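Flagellar motor switch protein FliG (PDB 3HJL) probably forms part of the rotor-mounted switch complex (C ring) of the bacterial flagellar motor, which contacts the motor components that set the direction of flagellar rotation. Local coordinates at residues A[215-219]-A[233-237]; A[22-26]-A[73-77]; A[116-122]-A[144-148]; A[49-54]-A[86-92]. All coordinates share one frame; numbering follows the deposited sequence.

Contact 1: A[215-219]-A[233-237]; sequences RELIL and IREKM
Leu219 reaches from helix 212-225 toward helix 227-237 and meets three residues, its two methyls going separate ways. Its CB lies 3.5 Å from NH1 of Arg234. Beyond it CG stands beside the backbone N (chi1 -72°), and from there the two methyls part. CD1 rests over one face of the Arg234 guanidinium, displaced toward the rim, and also reaches SD of Met237 at 3.6 Å, leucine and methionine meeting tip to tip. CD2 goes instead to CG2 of Ile233, 3.7 Å away. Leu207 of helix 199-209 touches both Leu219 and Ile233 and so extends this apolar patch.

The guanidinium with leucine on its face turns its edge to Glu216. Arg234 NH2 approaches Glu216 OE2 to 3.0 Å in a salt bridge, the two planes 70° apart; the hydrogen bond from NH2 to OE1 is weak. NH1 has its own salt bridge with Glu230, which probably spreads the positive charge over two carboxylates. Met237 CE, itself near Leu219 CD1, also meets Arg215 CD at 3.4 Å. With segment axes 12.8 Å apart and running at 151°, long side chains span the gap of an antiparallel helical hairpin.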
loop_
_atom_site.group_PDB
_atom_site.type_symbol
_atom_site.label_atom_id
_atom_site.label_comp_id
_atom_site.label_asym_id
_atom_site.label_seq_id
_atom_site.Cartn_x
_atom_site.Cartn_y
_atom_site.Cartn_z
ATOM N N ARG A 215 20.754 -27.834 -6.580
ATOM C CA ARG A 215 19.308 -27.589 -6.763
ATOM C C ARG A 215 18.487 -27.772 -5.486
ATOM O O ARG A 215 17.647 -26.929 -5.168
ATOM C CB ARG A 215 18.754 -28.493 -7.889
ATOM C CG ARG A 215 17.266 -28.887 -7.780
ATOM C CD ARG A 215 16.726 -29.483 -9.076
ATOM N NE ARG A 215 17.709 -30.321 -9.773
ATOM C CZ ARG A 215 17.830 -31.647 -9.665
ATOM N NH1 ARG A 215 17.021 -32.383 -8.890
ATOM N NH2 ARG A 215 18.793 -32.254 -10.357
ATOM N N GLU A 216 18.707 -28.885 -4.790
ATOM C CA GLU A 216 17.953 -29.202 -3.569
ATOM C C GLU A 216 18.340 -28.334 -2.373
ATOM O O GLU A 216 17.479 -28.006 -1.557
ATOM C CB GLU A 216 18.086 -30.687 -3.212
ATOM C CG GLU A 216 17.430 -31.621 -4.223
ATOM C CD GLU A 216 15.921 -31.525 -4.204
ATOM O OE1 GLU A 216 15.336 -31.871 -3.159
ATOM O OE2 GLU A 216 15.320 -31.109 -5.229
ATOM N N LEU A 217 19.626 -27.990 -2.260
ATOM C CA LEU A 217 20.093 -27.093 -1.188
ATOM C C LEU A 217 19.543 -25.668 -1.337
ATOM O O LEU A 217 19.238 -25.020 -0.338
ATOM C CB LEU A 217 21.631 -27.080 -1.074
ATOM C CG LEU A 217 22.224 -28.122 -0.102
ATOM C CD1 LEU A 217 21.763 -29.549 -0.409
ATOM C CD2 LEU A 217 23.746 -28.041 -0.087
ATOM N N ILE A 218 19.411 -25.192 -2.576
ATOM C CA ILE A 218 18.820 -23.871 -2.838
ATOM C C ILE A 218 17.337 -23.846 -2.472
ATOM O O ILE A 218 16.884 -22.946 -1.764
ATOM C CB ILE A 218 18.975 -23.444 -4.324
ATOM C CG1 ILE A 218 20.429 -23.078 -4.623
ATOM C CG2 ILE A 218 18.087 -22.243 -4.638
ATOM C CD1 ILE A 218 20.709 -22.876 -6.085
ATOM N N LEU A 219 16.597 -24.838 -2.965
ATOM C CA LEU A 219 15.154 -24.937 -2.726
ATOM C C LEU A 219 14.811 -25.073 -1.243
ATOM O O LEU A 219 13.874 -24.427 -0.767
ATOM C CB LEU A 219 14.552 -26.111 -3.512
ATOM C CG LEU A 219 14.426 -25.951 -5.033
ATOM C CD1 LEU A 219 14.188 -27.316 -5.707
ATOM C CD2 LEU A 219 13.285 -24.975 -5.360
ATOM N N ILE A 233 7.789 -22.775 -7.134
ATOM C CA ILE A 233 8.926 -23.113 -7.989
ATOM C C ILE A 233 8.885 -24.592 -8.389
ATOM O O ILE A 233 9.026 -24.908 -9.573
ATOM C CB ILE A 233 10.297 -22.800 -7.316
ATOM C CG1 ILE A 233 10.488 -21.291 -7.136
ATOM C CG2 ILE A 233 11.448 -23.334 -8.170
ATOM C CD1 ILE A 233 11.622 -20.935 -6.199
ATOM N N ARG A 234 8.663 -25.481 -7.411
ATOM C CA ARG A 234 8.626 -26.937 -7.662
ATOM C C ARG A 234 7.508 -27.346 -8.622
ATOM O O ARG A 234 7.672 -28.291 -9.385
ATOM C CB ARG A 234 8.481 -27.743 -6.363
ATOM C CG ARG A 234 9.576 -27.519 -5.321
ATOM C CD ARG A 234 9.548 -28.592 -4.233
ATOM N NE ARG A 234 10.727 -29.464 -4.314
ATOM C CZ ARG A 234 11.862 -29.304 -3.618
ATOM N NH1 ARG A 234 12.013 -28.323 -2.712
ATOM N NH2 ARG A 234 12.864 -30.156 -3.812
ATOM N N GLU A 235 6.360 -26.671 -8.536
ATOM C CA GLU A 235 5.253 -26.856 -9.491
ATOM C C GLU A 235 5.705 -26.625 -10.943
ATOM O O GLU A 235 5.308 -27.361 -11.846
ATOM C CB GLU A 235 4.093 -25.912 -9.155
ATOM C CG GLU A 235 3.297 -26.329 -7.913
ATOM C CD GLU A 235 2.224 -25.317 -7.508
ATOM O OE1 GLU A 235 2.163 -24.215 -8.107
ATOM O OE2 GLU A 235 1.437 -25.633 -6.582
ATOM N N LYS A 236 6.555 -25.628 -11.148
ATOM C CA LYS A 236 7.105 -25.332 -12.472
ATOM C C LYS A 236 8.255 -26.258 -12.894
ATOM O O LYS A 236 8.552 -26.348 -14.093
ATOM C CB LYS A 236 7.569 -23.877 -12.532
ATOM C CG LYS A 236 6.469 -22.847 -12.265
ATOM C CD LYS A 236 5.399 -22.872 -13.325
ATOM C CE LYS A 236 4.478 -21.693 -13.194
ATOM N NZ LYS A 236 3.424 -21.752 -14.230
ATOM N N MET A 237 8.910 -26.918 -11.925
ATOM C CA MET A 237 10.015 -27.864 -12.209
ATOM C C MET A 237 9.543 -29.158 -12.881
ATOM O O MET A 237 10.297 -29.768 -13.643
ATOM C CB MET A 237 10.821 -28.181 -10.941
ATOM C CG MET A 237 11.729 -27.030 -10.473
ATOM S SD MET A 237 12.434 -27.279 -8.820
ATOM C CE MET A 237 13.347 -28.806 -9.034
#

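Contact 2: A[22-26]-A[73-77]; sequences LPEEV and IKIKK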
loop_
_atom_site.group_PDB
_atom_site.type_symbol
_atom_site.label_atom_id
_atom_site.label_comp_id
_atom_site.label_asym_id
_atom_site.label_seq_id
_atom_site.Cartn_x
_atom_site.Cartn_y
_atom_site.Cartn_z
ATOM N N LEU A 22 -11.706 34.440 27.026
ATOM C CA LEU A 22 -13.062 35.010 27.084
ATOM C C LEU A 22 -13.277 36.082 26.013
ATOM O O LEU A 22 -12.312 36.678 25.544
ATOM C CB LEU A 22 -13.339 35.647 28.464
ATOM C CG LEU A 22 -13.619 34.742 29.676
ATOM C CD1 LEU A 22 -13.507 35.543 30.953
ATOM C CD2 LEU A 22 -14.995 34.103 29.581
ATOM N N PRO A 23 -14.549 36.350 25.648
ATOM C CA PRO A 23 -14.829 37.437 24.700
ATOM C C PRO A 23 -14.352 38.789 25.223
ATOM O O PRO A 23 -14.313 38.996 26.440
ATOM C CB PRO A 23 -16.361 37.423 24.580
ATOM C CG PRO A 23 -16.780 36.088 25.037
ATOM C CD PRO A 23 -15.784 35.653 26.057
ATOM N N GLU A 24 -13.995 39.693 24.313
ATOM C CA GLU A 24 -13.470 41.009 24.701
ATOM C C GLU A 24 -14.473 41.880 25.464
ATOM O O GLU A 24 -14.059 42.712 26.264
ATOM C CB GLU A 24 -12.909 41.768 23.495
ATOM C CG GLU A 24 -11.722 41.070 22.819
ATOM C CD GLU A 24 -10.814 42.040 22.078
ATOM O OE1 GLU A 24 -10.922 42.140 20.833
ATOM O OE2 GLU A 24 -10.018 42.731 22.752
ATOM N N GLU A 25 -15.776 41.665 25.245
ATOM C CA GLU A 25 -16.830 42.379 25.999
ATOM C C GLU A 25 -16.720 42.062 27.496
ATOM O O GLU A 25 -16.862 42.946 28.346
ATOM C CB GLU A 25 -18.244 41.987 25.533
ATOM C CG GLU A 25 -18.541 42.144 24.041
ATOM C CD GLU A 25 -18.429 40.835 23.272
ATOM O OE1 GLU A 25 -17.400 40.142 23.418
ATOM O OE2 GLU A 25 -19.368 40.507 22.515
ATOM N N VAL A 26 -16.464 40.789 27.793
ATOM C CA VAL A 26 -16.310 40.307 29.163
ATOM C C VAL A 26 -14.956 40.722 29.762
ATOM O O VAL A 26 -14.908 41.321 30.837
ATOM C CB VAL A 26 -16.465 38.761 29.219
ATOM C CG1 VAL A 26 -16.162 38.232 30.613
ATOM C CG2 VAL A 26 -17.875 38.351 28.777
ATOM N N ILE A 73 -21.970 33.721 33.020
ATOM C CA ILE A 73 -21.381 34.487 31.909
ATOM C C ILE A 73 -21.858 33.874 30.587
ATOM O O ILE A 73 -21.698 32.671 30.366
ATOM C CB ILE A 73 -19.820 34.482 31.949
ATOM C CG1 ILE A 73 -19.285 35.404 33.057
ATOM C CG2 ILE A 73 -19.251 34.955 30.618
ATOM C CD1 ILE A 73 -19.508 34.900 34.474
ATOM N N LYS A 74 -22.430 34.709 29.716
ATOM C CA LYS A 74 -22.955 34.260 28.420
ATOM C C LYS A 74 -21.835 34.215 27.380
ATOM O O LYS A 74 -21.097 35.193 27.217
ATOM C CB LYS A 74 -24.082 35.183 27.924
ATOM C CG LYS A 74 -25.409 35.057 28.690
ATOM C CD LYS A 74 -25.512 35.989 29.898
ATOM C CE LYS A 74 -25.811 37.427 29.485
ATOM N NZ LYS A 74 -25.961 38.321 30.664
ATOM N N ILE A 75 -21.738 33.085 26.670
ATOM C CA ILE A 75 -20.701 32.843 25.655
ATOM C C ILE A 75 -21.363 32.679 24.284
ATOM O O ILE A 75 -21.922 31.622 23.978
ATOM C CB ILE A 75 -19.875 31.571 25.995
ATOM C CG1 ILE A 75 -19.157 31.726 27.347
ATOM C CG2 ILE A 75 -18.862 31.277 24.900
ATOM C CD1 ILE A 75 -18.133 32.864 27.411
ATOM N N LYS A 76 -21.294 33.731 23.469
ATOM C CA LYS A 76 -21.955 33.761 22.155
ATOM C C LYS A 76 -21.287 32.853 21.119
ATOM O O LYS A 76 -21.976 32.239 20.301
ATOM C CB LYS A 76 -22.009 35.198 21.619
ATOM C CG LYS A 76 -22.837 36.164 22.474
ATOM C CD LYS A 76 -22.652 37.608 22.025
ATOM C CE LYS A 76 -23.297 38.584 22.996
ATOM N NZ LYS A 76 -22.955 39.998 22.672
ATOM N N LYS A 77 -19.953 32.797 21.148
ATOM C CA LYS A 77 -19.162 31.962 20.235
ATOM C C LYS A 77 -18.316 30.967 21.049
ATOM O O LYS A 77 -17.125 31.213 21.283
ATOM C CB LYS A 77 -18.259 32.846 19.366
ATOM C CG LYS A 77 -19.024 33.728 18.380
ATOM C CD LYS A 77 -18.102 34.696 17.645
ATOM C CE LYS A 77 -18.891 35.642 16.745
ATOM N NZ LYS A 77 -18.012 36.624 16.051
#
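Ile75 touches both Leu22 and Pro23 with a single methyl. Its CD1 lies 3.9 Å from Pro23 CD and 4.0 Å from Leu22 CD2, and the isoleucine crosses each of these side chains at about a right angle. Two successive turns, chi1 -61° and chi2 -62°, fold CD1 back toward this pair. Next to it Val26 and Ile73 meet through their CG2 methyls at 4.1 Å, a looser apolar contact. At the exposed margin Glu25 OE2 and Lys76 NZ form a long salt bridge of 3.6 Å, the lysine extended all the way from CG to its amine and the glutamate bent at its second torsion.

The contact brings together two helix-to-helix connections of the N-terminal domain: the short turn between helices 7-21 and 24-33, and the longer link from helix 54-70 to helix 78-88. Pro23 occupies the N-cap position of helix 24-33, where its carbonyl O accepts a weak bond from Val26 N as well as one from the hydroxyl of Ser27. These bonds probably help set the first turn that presents Glu25 and Val26 to the link. Further out, helix 54-70 touches a residue of each segment, Ile68 meeting Leu22 and Leu65 meeting Ile75.

Contact 3: A[116-122]-A[144-148]; sequences VDSRILA and KSAEI
The carboxylate of Glu147 is met by Ser118, whose OG donates to OE1 over 2.8 Å from the anti side, 19° out of the carboxylate plane. A water also donates to this OE1 while accepting from Ser118 N, so backbone and side chain of the serine both lead to the same oxygen. A second carboxylate, that of Asp117, caps helix 118-125: its OD2 uses the anti lone pair for Arg119 N at 2.9 Å. Arg119 then grips it side-on, NE to OD2 and NH2 to OD1, with both nitrogens tilted from the carboxylate plane.

Ser118 OG also accepts. Lys144 NZ donates to it at 2.8 Å and to Val116 O at 2.7 Å, the latter nearly in line with the carbonyl bond (161°). The lysine chain bends at its second torsion (chi2 -61°) before running straight to the two oxygens. Next to this polar cluster Ile148 packs against Leu121 and Ala122, its CD1 4.1 Å from Leu121 CD1 and its CG2 equally far from Ala122 CB. Leu182 of helix 172-193 and Ile113 of helix 93-114 both touch Leu121.

The small serine suits a close approach, its CA only 5.1 Å from Ile148 CA. Its buried hydroxyl bridges Lys144 and Glu147, which also form a long salt bridge directly; this probably fixes its rotation and eases burial of the charges.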
loop_
_atom_site.group_PDB
_atom_site.type_symbol
_atom_site.label_atom_id
_atom_site.label_comp_id
_atom_site.label_asym_id
_atom_site.label_seq_id
_atom_site.Cartn_x
_atom_site.Cartn_y
_atom_site.Cartn_z
ATOM N N VAL A 116 12.394 12.333 -10.640
ATOM C CA VAL A 116 11.701 11.862 -11.831
ATOM C C VAL A 116 11.865 12.861 -12.973
ATOM O O VAL A 116 11.825 14.048 -12.755
ATOM C CB VAL A 116 10.199 11.607 -11.553
ATOM C CG1 VAL A 116 9.509 11.031 -12.789
ATOM C CG2 VAL A 116 10.028 10.659 -10.361
ATOM N N ASP A 117 12.119 12.353 -14.178
ATOM C CA ASP A 117 12.266 13.182 -15.369
ATOM C C ASP A 117 11.027 14.087 -15.534
ATOM O O ASP A 117 9.899 13.611 -15.533
ATOM C CB ASP A 117 12.429 12.273 -16.583
ATOM C CG ASP A 117 12.840 13.019 -17.827
ATOM O OD1 ASP A 117 13.969 12.777 -18.282
ATOM O OD2 ASP A 117 12.052 13.841 -18.346
ATOM N N SER A 118 11.257 15.393 -15.668
ATOM C CA SER A 118 10.175 16.393 -15.798
ATOM C C SER A 118 9.230 16.193 -16.987
ATOM O O SER A 118 8.094 16.676 -16.954
ATOM C CB SER A 118 10.765 17.803 -15.830
ATOM O OG SER A 118 11.391 18.111 -14.589
ATOM N N ARG A 119 9.700 15.514 -18.036
ATOM C CA ARG A 119 8.836 15.134 -19.167
ATOM C C ARG A 119 7.788 14.113 -18.726
ATOM O O ARG A 119 6.640 14.173 -19.153
ATOM C CB ARG A 119 9.665 14.555 -20.323
ATOM C CG ARG A 119 10.594 15.556 -20.989
ATOM C CD ARG A 119 11.538 14.892 -21.983
ATOM N NE ARG A 119 12.701 14.270 -21.339
ATOM C CZ ARG A 119 13.681 13.642 -21.991
ATOM N NH1 ARG A 119 13.692 13.573 -23.327
ATOM N NH2 ARG A 119 14.696 13.119 -21.301
ATOM N N ILE A 120 8.201 13.180 -17.868
ATOM C CA ILE A 120 7.306 12.168 -17.310
ATOM C C ILE A 120 6.290 12.802 -16.352
ATOM O O ILE A 120 5.101 12.487 -16.414
ATOM C CB ILE A 120 8.105 11.029 -16.595
ATOM C CG1 ILE A 120 8.964 10.257 -17.625
ATOM C CG2 ILE A 120 7.143 10.080 -15.849
ATOM C CD1 ILE A 120 9.928 9.272 -17.022
ATOM N N LEU A 121 6.755 13.720 -15.503
ATOM C CA LEU A 121 5.872 14.440 -14.579
ATOM C C LEU A 121 4.874 15.329 -15.343
ATOM O O LEU A 121 3.690 15.330 -15.027
ATOM C CB LEU A 121 6.688 15.266 -13.572
ATOM C CG LEU A 121 7.626 14.491 -12.620
ATOM C CD1 LEU A 121 8.469 15.409 -11.770
ATOM C CD2 LEU A 121 6.870 13.559 -11.733
ATOM N N ALA A 122 5.355 16.064 -16.351
ATOM C CA ALA A 122 4.488 16.896 -17.212
ATOM C C ALA A 122 3.419 16.053 -17.901
ATOM O O ALA A 122 2.243 16.410 -17.894
ATOM C CB ALA A 122 5.326 17.638 -18.261
ATOM N N LYS A 144 12.479 22.754 -10.784
ATOM C CA LYS A 144 11.613 21.619 -11.150
ATOM C C LYS A 144 10.302 22.075 -11.746
ATOM O O LYS A 144 9.910 21.601 -12.807
ATOM C CB LYS A 144 11.293 20.688 -9.965
ATOM C CG LYS A 144 11.991 19.352 -10.001
ATOM C CD LYS A 144 11.627 18.504 -11.220
ATOM C CE LYS A 144 12.426 17.228 -11.222
ATOM N NZ LYS A 144 12.592 16.623 -12.533
ATOM N N SER A 145 9.612 22.973 -11.044
ATOM C CA SER A 145 8.340 23.501 -11.528
ATOM C C SER A 145 8.498 24.201 -12.881
ATOM O O SER A 145 7.620 24.090 -13.730
ATOM C CB SER A 145 7.685 24.427 -10.497
ATOM O OG SER A 145 8.556 25.473 -10.132
ATOM N N ALA A 146 9.641 24.857 -13.097
ATOM C CA ALA A 146 9.944 25.496 -14.385
ATOM C C ALA A 146 10.116 24.467 -15.510
ATOM O O ALA A 146 9.629 24.681 -16.613
ATOM C CB ALA A 146 11.197 26.356 -14.270
ATOM N N GLU A 147 10.845 23.381 -15.229
ATOM C CA GLU A 147 11.059 22.290 -16.195
ATOM C C GLU A 147 9.752 21.609 -16.583
ATOM O O GLU A 147 9.557 21.253 -17.745
ATOM C CB GLU A 147 11.996 21.224 -15.630
ATOM C CG GLU A 147 13.461 21.589 -15.592
ATOM C CD GLU A 147 14.285 20.599 -14.767
ATOM O OE1 GLU A 147 13.870 19.423 -14.635
ATOM O OE2 GLU A 147 15.355 20.992 -14.254
ATOM N N ILE A 148 8.880 21.390 -15.598
ATOM C CA ILE A 148 7.571 20.774 -15.846
ATOM C C ILE A 148 6.709 21.715 -16.676
ATOM O O ILE A 148 6.105 21.293 -17.663
ATOM C CB ILE A 148 6.826 20.430 -14.537
ATOM C CG1 ILE A 148 7.560 19.334 -13.759
ATOM C CG2 ILE A 148 5.421 19.974 -14.838
ATOM C CD1 ILE A 148 7.129 19.231 -12.315
HETATM O O HOH W 1 14.140 16.500 -15.981
#

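Contact 4: A[49-54]-A[86-92]; sequences LESVPE and KKVIPPT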
loop_
_atom_site.group_PDB
_atom_site.type_symbol
_atom_site.label_atom_id
_atom_site.label_comp_id
_atom_site.label_asym_id
_atom_site.label_seq_id
_atom_site.Cartn_x
_atom_site.Cartn_y
_atom_site.Cartn_z
ATOM N N LEU A 49 2.679 28.330 31.586
ATOM C CA LEU A 49 1.840 27.121 31.600
ATOM C C LEU A 49 2.585 25.890 31.078
ATOM O O LEU A 49 3.376 25.983 30.134
ATOM C CB LEU A 49 0.577 27.304 30.752
ATOM C CG LEU A 49 -0.584 28.153 31.276
ATOM C CD1 LEU A 49 -1.600 28.386 30.143
ATOM C CD2 LEU A 49 -1.268 27.499 32.468
ATOM N N GLU A 50 2.330 24.744 31.712
ATOM C CA GLU A 50 2.843 23.462 31.239
ATOM C C GLU A 50 2.115 23.080 29.954
ATOM O O GLU A 50 0.970 23.482 29.741
ATOM C CB GLU A 50 2.643 22.360 32.287
ATOM C CG GLU A 50 3.699 22.322 33.380
ATOM C CD GLU A 50 3.417 21.241 34.414
ATOM O OE1 GLU A 50 4.129 20.208 34.418
ATOM O OE2 GLU A 50 2.446 21.397 35.189
ATOM N N SER A 51 2.790 22.318 29.094
ATOM C CA SER A 51 2.193 21.855 27.848
ATOM C C SER A 51 1.200 20.733 28.150
ATOM O O SER A 51 1.401 19.962 29.094
ATOM C CB SER A 51 3.274 21.357 26.890
ATOM O OG SER A 51 4.020 20.317 27.479
ATOM N N VAL A 52 0.124 20.662 27.360
ATOM C CA VAL A 52 -0.935 19.672 27.553
ATOM C C VAL A 52 -1.384 19.099 26.206
ATOM O O VAL A 52 -1.593 19.869 25.270
ATOM C CB VAL A 52 -2.165 20.314 28.218
ATOM C CG1 VAL A 52 -3.265 19.279 28.414
ATOM C CG2 VAL A 52 -1.783 20.966 29.550
ATOM N N PRO A 53 -1.517 17.750 26.097
ATOM C CA PRO A 53 -2.044 17.122 24.878
ATOM C C PRO A 53 -3.355 17.736 24.390
ATOM O O PRO A 53 -4.166 18.180 25.199
ATOM C CB PRO A 53 -2.262 15.672 25.304
ATOM C CG PRO A 53 -1.236 15.440 26.345
ATOM C CD PRO A 53 -1.087 16.731 27.078
ATOM N N GLU A 54 -3.539 17.768 23.072
ATOM C CA GLU A 54 -4.695 18.430 22.452
ATOM C C GLU A 54 -6.049 17.923 22.952
ATOM O O GLU A 54 -6.941 18.726 23.208
ATOM C CB GLU A 54 -4.630 18.296 20.932
ATOM C CG GLU A 54 -5.674 19.118 20.200
ATOM C CD GLU A 54 -5.435 19.166 18.713
ATOM O OE1 GLU A 54 -4.826 18.216 18.171
ATOM O OE2 GLU A 54 -5.870 20.155 18.086
ATOM N N LYS A 86 -6.795 26.845 23.160
ATOM C CA LYS A 86 -5.774 26.053 22.445
ATOM C C LYS A 86 -4.546 26.861 22.000
ATOM O O LYS A 86 -3.482 26.275 21.780
ATOM C CB LYS A 86 -6.374 25.296 21.248
ATOM C CG LYS A 86 -7.208 24.087 21.651
ATOM C CD LYS A 86 -7.650 23.275 20.454
ATOM C CE LYS A 86 -8.183 21.916 20.883
ATOM N NZ LYS A 86 -8.727 21.124 19.737
ATOM N N LYS A 87 -4.686 28.185 21.864
ATOM C CA LYS A 87 -3.537 29.061 21.558
ATOM C C LYS A 87 -2.719 29.378 22.816
ATOM O O LYS A 87 -1.495 29.494 22.758
ATOM C CB LYS A 87 -3.982 30.384 20.907
ATOM C CG LYS A 87 -4.920 30.281 19.683
ATOM C CD LYS A 87 -4.587 29.136 18.710
ATOM C CE LYS A 87 -3.211 29.296 18.051
ATOM N NZ LYS A 87 -2.977 28.260 16.996
ATOM N N VAL A 88 -3.407 29.516 23.945
ATOM C CA VAL A 88 -2.780 29.856 25.214
ATOM C C VAL A 88 -1.947 28.693 25.759
ATOM O O VAL A 88 -0.763 28.857 26.047
ATOM C CB VAL A 88 -3.857 30.243 26.274
ATOM C CG1 VAL A 88 -3.213 30.542 27.625
ATOM C CG2 VAL A 88 -4.679 31.433 25.791
ATOM N N ILE A 89 -2.580 27.525 25.881
ATOM C CA ILE A 89 -1.943 26.332 26.449
ATOM C C ILE A 89 -1.028 25.720 25.372
ATOM O O ILE A 89 -1.531 25.265 24.345
ATOM C CB ILE A 89 -3.005 25.270 26.893
ATOM C CG1 ILE A 89 -4.043 25.890 27.847
ATOM C CG2 ILE A 89 -2.311 24.073 27.557
ATOM C CD1 ILE A 89 -5.127 24.919 28.311
ATOM N N PRO A 90 0.312 25.705 25.600
ATOM C CA PRO A 90 1.230 25.247 24.538
ATOM C C PRO A 90 1.171 23.740 24.234
ATOM O O PRO A 90 0.674 22.973 25.057
ATOM C CB PRO A 90 2.608 25.621 25.086
ATOM C CG PRO A 90 2.441 25.630 26.555
ATOM C CD PRO A 90 1.046 26.075 26.828
ATOM N N PRO A 91 1.667 23.324 23.048
ATOM C CA PRO A 91 1.654 21.915 22.687
ATOM C C PRO A 91 2.837 21.155 23.292
ATOM O O PRO A 91 3.832 21.767 23.679
ATOM C CB PRO A 91 1.761 21.955 21.164
ATOM C CG PRO A 91 2.562 23.157 20.884
ATOM C CD PRO A 91 2.268 24.146 21.977
ATOM N N THR A 92 2.718 19.831 23.353
ATOM C CA THR A 92 3.740 18.968 23.957
ATOM C C THR A 92 4.882 18.709 22.963
ATOM O O THR A 92 4.719 18.919 21.758
ATOM C CB THR A 92 3.136 17.603 24.376
ATOM O OG1 THR A 92 2.722 16.889 23.211
ATOM C CG2 THR A 92 1.940 17.787 25.281
#
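Lys86 NZ is shared by two acids of helix 54-70: its stronger partner is Glu58, in a salt bridge, while its hydrogen bond to Glu54 OE2, also part of a salt bridge, is weak at 3.4 Å. Lys86 and Glu54 are both extended beyond CG and cross at about a right angle, and the amine also comes near Glu54 CG.

A second polar meeting point is the carbonyl of Pro90. Val52 N donates to Pro90 O at 3.3 Å, a fairly straight (159°) but weak bond, and Ser51 CA adds a C-H...O contact to the same oxygen. Ser51 CB packs in turn against Pro91 O, 3.3 Å away.

The apolar contacts flank this backbone link. Val52 places CG2 beside its backbone N, with CG1 anti (chi1 180°), and CG2 meets CG2 of Ile89 at 3.7 Å. Leu49 extends CD1 to Val88 CG1, also 3.7 Å away, and Val17 of helix 7-21 touches both of these residues. At the other end Thr92 turns CG2 toward Pro53 CD at 3.7 Å. Its OG1 caps Glu95 N, while the carboxylate of Glu95 accepts from Glu54 N.

Two helix starts are thus tied together, Pro53 standing at the N-cap of helix 54-70 and Thr92 at that of helix 93-114. Side-by-side packing of two proline-bearing interhelical linkers joins them at the surface of the all-helical N-terminal domain.

From the N terminus, contact 2 opens at 22-26 and contact 4 at 49-54; contact 2 then closes at 73-77 and contact 4 at 86-92. Their segments alternate, so the two loops cross. Each pairs two interhelical connections of the N-terminal domain; the two contacts do not touch, their centres lying about 22 Å apart. The chain passes along helix 93-114 before contact 3 closes a separate loop of 21 residues in the middle domain. Contact 1 follows in series with a still shorter loop, joining helices 212-225 and 227-237. It lies about 77 Å, centre to centre, from contact 2, on the opposite side of the chain's centre, reflecting the elongated fold.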